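Local coordinates for dTDP-4-dehydrorhamnose reductase (Yersinia enterocolitica, PDB 5U9C), which probably catalyses the NADPH-dependent reduction of dTDP-4-dehydro-beta-L-rhamnose to dTDP-L-rhamnose, the sugar nucleotide made by the dTDP-L-rhamnose pathway, at residues 8-13 / 20-25; 230-235 / 281-286. All blocks are in the same frame, centred on the assembly; numbering follows the deposited sequence.

Contact 1: 8-13 / 20-25; sequences ILITGG and YVTSAL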
loop_
_atom_site.group_PDB
_atom_site.type_symbol
_atom_site.label_atom_id
_atom_site.label_comp_id
_atom_site.label_asym_id
_atom_site.label_seq_id
_atom_site.Cartn_x
_atom_site.Cartn_y
_atom_site.Cartn_z
ATOM N N ILE D 8 -23.288 -36.088 17.963
ATOM C CA ILE D 8 -22.897 -34.712 17.644
ATOM C C ILE D 8 -22.387 -34.049 18.927
ATOM O O ILE D 8 -23.075 -34.045 19.959
ATOM C CB ILE D 8 -24.086 -33.867 17.150
ATOM C CG1 ILE D 8 -24.545 -34.356 15.785
ATOM C CG2 ILE D 8 -23.680 -32.400 17.048
ATOM C CD1 ILE D 8 -25.853 -33.759 15.314
ATOM N N LEU D 9 -21.194 -33.490 18.865
ATOM C CA LEU D 9 -20.613 -32.764 19.988
ATOM C C LEU D 9 -20.558 -31.274 19.586
ATOM O O LEU D 9 -19.976 -30.925 18.551
ATOM C CB LEU D 9 -19.249 -33.344 20.325
ATOM C CG LEU D 9 -18.550 -32.778 21.561
ATOM C CD1 LEU D 9 -17.558 -33.783 22.147
ATOM C CD2 LEU D 9 -17.853 -31.456 21.258
ATOM N N ILE D 10 -21.180 -30.413 20.397
ATOM C CA ILE D 10 -21.280 -28.968 20.114
ATOM C C ILE D 10 -20.577 -28.087 21.133
ATOM O O ILE D 10 -20.811 -28.243 22.327
ATOM C CB ILE D 10 -22.769 -28.498 20.132
ATOM C CG1 ILE D 10 -23.609 -29.399 19.245
ATOM C CG2 ILE D 10 -22.902 -27.016 19.706
ATOM C CD1 ILE D 10 -25.069 -29.027 19.175
ATOM N N THR D 11 -19.725 -27.164 20.666
ATOM C CA THR D 11 -19.117 -26.140 21.548
ATOM C C THR D 11 -19.921 -24.872 21.273
ATOM O O THR D 11 -20.388 -24.669 20.150
ATOM C CB THR D 11 -17.618 -25.862 21.265
ATOM O OG1 THR D 11 -17.460 -25.134 20.021
ATOM C CG2 THR D 11 -16.831 -27.164 21.239
ATOM N N GLY D 12 -20.063 -24.010 22.273
ATOM C CA GLY D 12 -20.856 -22.760 22.120
ATOM C C GLY D 12 -22.351 -23.019 21.925
ATOM O O GLY D 12 -23.052 -22.256 21.230
ATOM N N GLY D 13 -22.835 -24.106 22.530
ATOM C CA GLY D 13 -24.227 -24.527 22.395
ATOM C C GLY D 13 -25.277 -23.556 22.935
ATOM O O GLY D 13 -26.447 -23.628 22.522
ATOM N N TYR D 20 -30.064 -22.076 18.530
ATOM C CA TYR D 20 -30.960 -22.465 17.453
ATOM C C TYR D 20 -30.623 -23.902 16.998
ATOM O O TYR D 20 -31.509 -24.723 16.844
ATOM C CB TYR D 20 -30.875 -21.510 16.247
ATOM C CG TYR D 20 -31.486 -20.102 16.395
ATOM C CD1 TYR D 20 -32.864 -19.884 16.273
ATOM C CD2 TYR D 20 -30.673 -18.992 16.524
ATOM C CE1 TYR D 20 -33.401 -18.590 16.368
ATOM C CE2 TYR D 20 -31.194 -17.706 16.610
ATOM C CZ TYR D 20 -32.547 -17.501 16.528
ATOM O OH TYR D 20 -33.014 -16.201 16.608
ATOM N N VAL D 21 -29.339 -24.197 16.814
ATOM C CA VAL D 21 -28.911 -25.516 16.342
ATOM C C VAL D 21 -29.298 -26.644 17.308
ATOM O O VAL D 21 -29.910 -27.625 16.889
ATOM C CB VAL D 21 -27.397 -25.555 16.018
ATOM C CG1 VAL D 21 -26.967 -26.956 15.613
ATOM C CG2 VAL D 21 -27.087 -24.595 14.883
ATOM N N THR D 22 -28.938 -26.492 18.583
ATOM C CA THR D 22 -29.255 -27.476 19.631
ATOM C C THR D 22 -30.756 -27.764 19.619
ATOM O O THR D 22 -31.186 -28.919 19.670
ATOM C CB THR D 22 -28.798 -26.964 21.032
ATOM O OG1 THR D 22 -27.375 -26.725 21.025
ATOM C CG2 THR D 22 -29.112 -27.965 22.119
ATOM N N SER D 23 -31.542 -26.702 19.504
ATOM C CA SER D 23 -32.989 -26.813 19.461
ATOM C C SER D 23 -33.467 -27.573 18.212
ATOM O O SER D 23 -34.253 -28.509 18.329
ATOM C CB SER D 23 -33.610 -25.413 19.542
ATOM O OG SER D 23 -35.005 -25.465 19.389
ATOM N N ALA D 24 -32.973 -27.195 17.028
ATOM C CA ALA D 24 -33.351 -27.877 15.772
ATOM C C ALA D 24 -32.966 -29.368 15.795
ATOM O O ALA D 24 -33.653 -30.193 15.208
ATOM C CB ALA D 24 -32.703 -27.191 14.564
ATOM N N LEU D 25 -31.862 -29.697 16.472
ATOM C CA LEU D 25 -31.391 -31.092 16.554
ATOM C C LEU D 25 -32.278 -32.011 17.392
ATOM O O LEU D 25 -32.173 -33.236 17.277
ATOM C CB LEU D 25 -29.943 -31.158 17.059
ATOM C CG LEU D 25 -28.906 -30.683 16.038
ATOM C CD1 LEU D 25 -27.537 -30.615 16.680
ATOM C CD2 LEU D 25 -28.868 -31.591 14.811
#
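With CG1 set opposite the carbonyl carbon (chi1 -69° in I8, -51° in I10) and an extended second torsion, both isoleucines of strand 8-11 send CD1 out toward helix 20-25, where L25 and T22 receive them. I8 and L25 meet tip to tip, I8 CD1 lying 3.7 Å from L25 CD2 and almost as near to the other methyl of the fork. L25 CD1 also faces the second isoleucine end-on, 3.9 Å from I10 CD1, so the leucine fork spans two residues on the same face of the strand. V32 of strand 31-34 and I204 of helix 196-209 pack on L25 as well. Strand and helix run nearly antiparallel, at 158° with axes 10.6 Å apart, as the first half of the beta-alpha-beta unit formed by strand 7-11, helix 16-25 and strand 31-34. G13, in the turn between them, belongs to a glycine pattern consistent with the dinucleotide-binding GxGxxG motif of Rossmann folds. Here the turn draws in close: the CA atoms of G13 and T22 are 6.5 Å apart. The T22 side chain slants across the end of I10, with T22 OG1 3.7 Å from I10 CD1. That hydroxyl is hydrogen-bonded to the carbonyl of G18, one helical turn earlier, which satisfies it within the helix while it rests against the isoleucine methyl.

Contact 2: 230-235 / 281-286; sequences CAIGDL and SDLAKY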
loop_
_atom_site.group_PDB
_atom_site.type_symbol
_atom_site.label_atom_id
_atom_site.label_comp_id
_atom_site.label_asym_id
_atom_site.label_seq_id
_atom_site.Cartn_x
_atom_site.Cartn_y
_atom_site.Cartn_z
ATOM N N CYS D 230 -31.768 2.276 9.720
ATOM C CA CYS D 230 -32.860 2.905 8.947
ATOM C C CYS D 230 -33.947 1.898 8.571
ATOM O O CYS D 230 -35.141 2.203 8.654
ATOM C CB CYS D 230 -32.321 3.585 7.686
ATOM S SG CYS D 230 -31.330 5.068 8.013
ATOM N N ALA D 231 -33.534 0.702 8.166
ATOM C CA ALA D 231 -34.486 -0.352 7.784
ATOM C C ALA D 231 -35.313 -0.802 9.012
ATOM O O ALA D 231 -36.526 -0.943 8.922
ATOM C CB ALA D 231 -33.759 -1.530 7.138
ATOM N N ILE D 232 -34.656 -0.998 10.155
ATOM C CA ILE D 232 -35.353 -1.364 11.414
ATOM C C ILE D 232 -36.353 -0.248 11.770
ATOM O O ILE D 232 -37.516 -0.518 12.076
ATOM C CB ILE D 232 -34.353 -1.594 12.569
ATOM C CG1 ILE D 232 -33.466 -2.816 12.277
ATOM C CG2 ILE D 232 -35.084 -1.816 13.893
ATOM C CD1 ILE D 232 -32.243 -2.890 13.162
ATOM N N GLY D 233 -35.883 1.000 11.701
ATOM C CA GLY D 233 -36.707 2.174 11.956
ATOM C C GLY D 233 -37.980 2.193 11.130
ATOM O O GLY D 233 -39.068 2.478 11.671
ATOM N N ASP D 234 -37.859 1.908 9.827
ATOM C CA ASP D 234 -39.039 1.849 8.935
ATOM C C ASP D 234 -39.982 0.729 9.350
ATOM O O ASP D 234 -41.189 0.906 9.343
ATOM C CB ASP D 234 -38.653 1.597 7.476
ATOM C CG ASP D 234 -37.941 2.770 6.825
ATOM O OD1 ASP D 234 -37.968 3.909 7.353
ATOM O OD2 ASP D 234 -37.364 2.537 5.736
ATOM N N LEU D 235 -39.422 -0.426 9.692
ATOM C CA LEU D 235 -40.233 -1.588 10.108
ATOM C C LEU D 235 -41.004 -1.363 11.403
ATOM O O LEU D 235 -42.082 -1.893 11.547
ATOM C CB LEU D 235 -39.366 -2.831 10.263
ATOM C CG LEU D 235 -38.833 -3.371 8.940
ATOM C CD1 LEU D 235 -37.581 -4.211 9.161
ATOM C CD2 LEU D 235 -39.928 -4.139 8.223
ATOM N N SER D 281 -35.101 -8.286 3.228
ATOM C CA SER D 281 -36.110 -9.318 3.494
ATOM C C SER D 281 -35.718 -10.148 4.705
ATOM O O SER D 281 -36.563 -10.444 5.523
ATOM C CB SER D 281 -36.264 -10.283 2.313
ATOM O OG SER D 281 -36.425 -9.583 1.109
ATOM N N ASP D 282 -34.452 -10.574 4.780
ATOM C CA ASP D 282 -33.990 -11.394 5.908
ATOM C C ASP D 282 -34.062 -10.611 7.233
ATOM O O ASP D 282 -34.460 -11.163 8.269
ATOM C CB ASP D 282 -32.577 -11.954 5.652
ATOM C CG ASP D 282 -32.531 -12.925 4.465
ATOM O OD1 ASP D 282 -33.591 -13.490 4.110
ATOM O OD2 ASP D 282 -31.440 -13.129 3.881
ATOM N N LEU D 283 -33.697 -9.331 7.193
ATOM C CA LEU D 283 -33.793 -8.484 8.375
ATOM C C LEU D 283 -35.261 -8.325 8.781
ATOM O O LEU D 283 -35.576 -8.418 9.962
ATOM C CB LEU D 283 -33.188 -7.109 8.119
ATOM C CG LEU D 283 -33.227 -6.079 9.250
ATOM C CD1 LEU D 283 -32.394 -6.550 10.422
ATOM C CD2 LEU D 283 -32.669 -4.766 8.728
ATOM N N ALA D 284 -36.149 -8.072 7.810
ATOM C CA ALA D 284 -37.595 -7.903 8.112
ATOM C C ALA D 284 -38.167 -9.114 8.859
ATOM O O ALA D 284 -38.844 -8.949 9.869
ATOM C CB ALA D 284 -38.408 -7.619 6.850
ATOM N N LYS D 285 -37.860 -10.321 8.390
ATOM C CA LYS D 285 -38.328 -11.552 9.065
ATOM C C LYS D 285 -37.849 -11.622 10.518
ATOM O O LYS D 285 -38.599 -11.996 11.416
ATOM C CB LYS D 285 -37.850 -12.805 8.337
ATOM C CG LYS D 285 -38.454 -13.014 6.954
ATOM C CD LYS D 285 -38.086 -14.379 6.369
ATOM C CE LYS D 285 -38.659 -15.527 7.200
ATOM N NZ LYS D 285 -38.273 -16.869 6.680
ATOM N N TYR D 286 -36.596 -11.253 10.744
ATOM C CA TYR D 286 -36.032 -11.283 12.092
ATOM C C TYR D 286 -36.662 -10.210 12.994
ATOM O O TYR D 286 -37.032 -10.488 14.135
ATOM C CB TYR D 286 -34.506 -11.139 12.060
ATOM C CG TYR D 286 -33.914 -11.100 13.441
ATOM C CD1 TYR D 286 -34.083 -12.183 14.303
ATOM C CD2 TYR D 286 -33.196 -9.991 13.899
ATOM C CE1 TYR D 286 -33.578 -12.167 15.586
ATOM C CE2 TYR D 286 -32.659 -9.976 15.185
ATOM C CZ TYR D 286 -32.855 -11.067 16.018
ATOM O OH TYR D 286 -32.340 -11.101 17.286
#
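L283 and L235 carry this contact from opposite helices, and A284 receives the second of them. L283 has the most surface buried. Its CG stands opposite the backbone N (chi1 179°), and the branch it extends toward helix 230-235 ends in CD2, which meets two neighbouring residues there. L283 CD2 lies 3.8 Å from A231 CB, the small alanine letting the leucine methyl come close to the helix. The same methyl is 4.1 Å from I232 CG1, and the isoleucine and leucine side chains cross at about a right angle. Beyond this pair, I158 of strand 156-158 touches L283, while I172, I173 and I176 of helix 168-177 pack on I232, so the buried side of the contact merges with a larger apolar cluster. One turn along the first helix, L235 straddles A284 at the more exposed margin. L235 CD1 sits over the backbone, 3.8 Å from A284 CA, and L235 CD2 is 4.0 Å from A284 CB. L235 and A284 also form the nearest CA pair between the two segments, 7.1 Å apart. The segment axes approach to 10.4 Å and cross at -49°. Apolar side chains thus join two inclined helices, 225-235 and 279-288, of the C-terminal part of the chain, which in RmlD-type reductases probably binds the substrate.

In the fold
Contact 1 packs helix 20-25 on the parallel sheet of the Rossmann-type region, while contact 2 joins two helices formed late in the chain; their centres are 27 Å apart. Both segments of contact 1 precede those of contact 2 in the sequence, yet the two touch in space through a pair of tyrosines, Y20 OH lying 4.2 Å from Y286 CE1. Contact 2 is the one near a known ligand position: the side chain of I232 is about 5 Å from that of F168 and about 9 Å from that of K171, residues that bind (R)-malate in a crystal structure of this protein, although none is bound to this chain. Contact 1 lies away from that site.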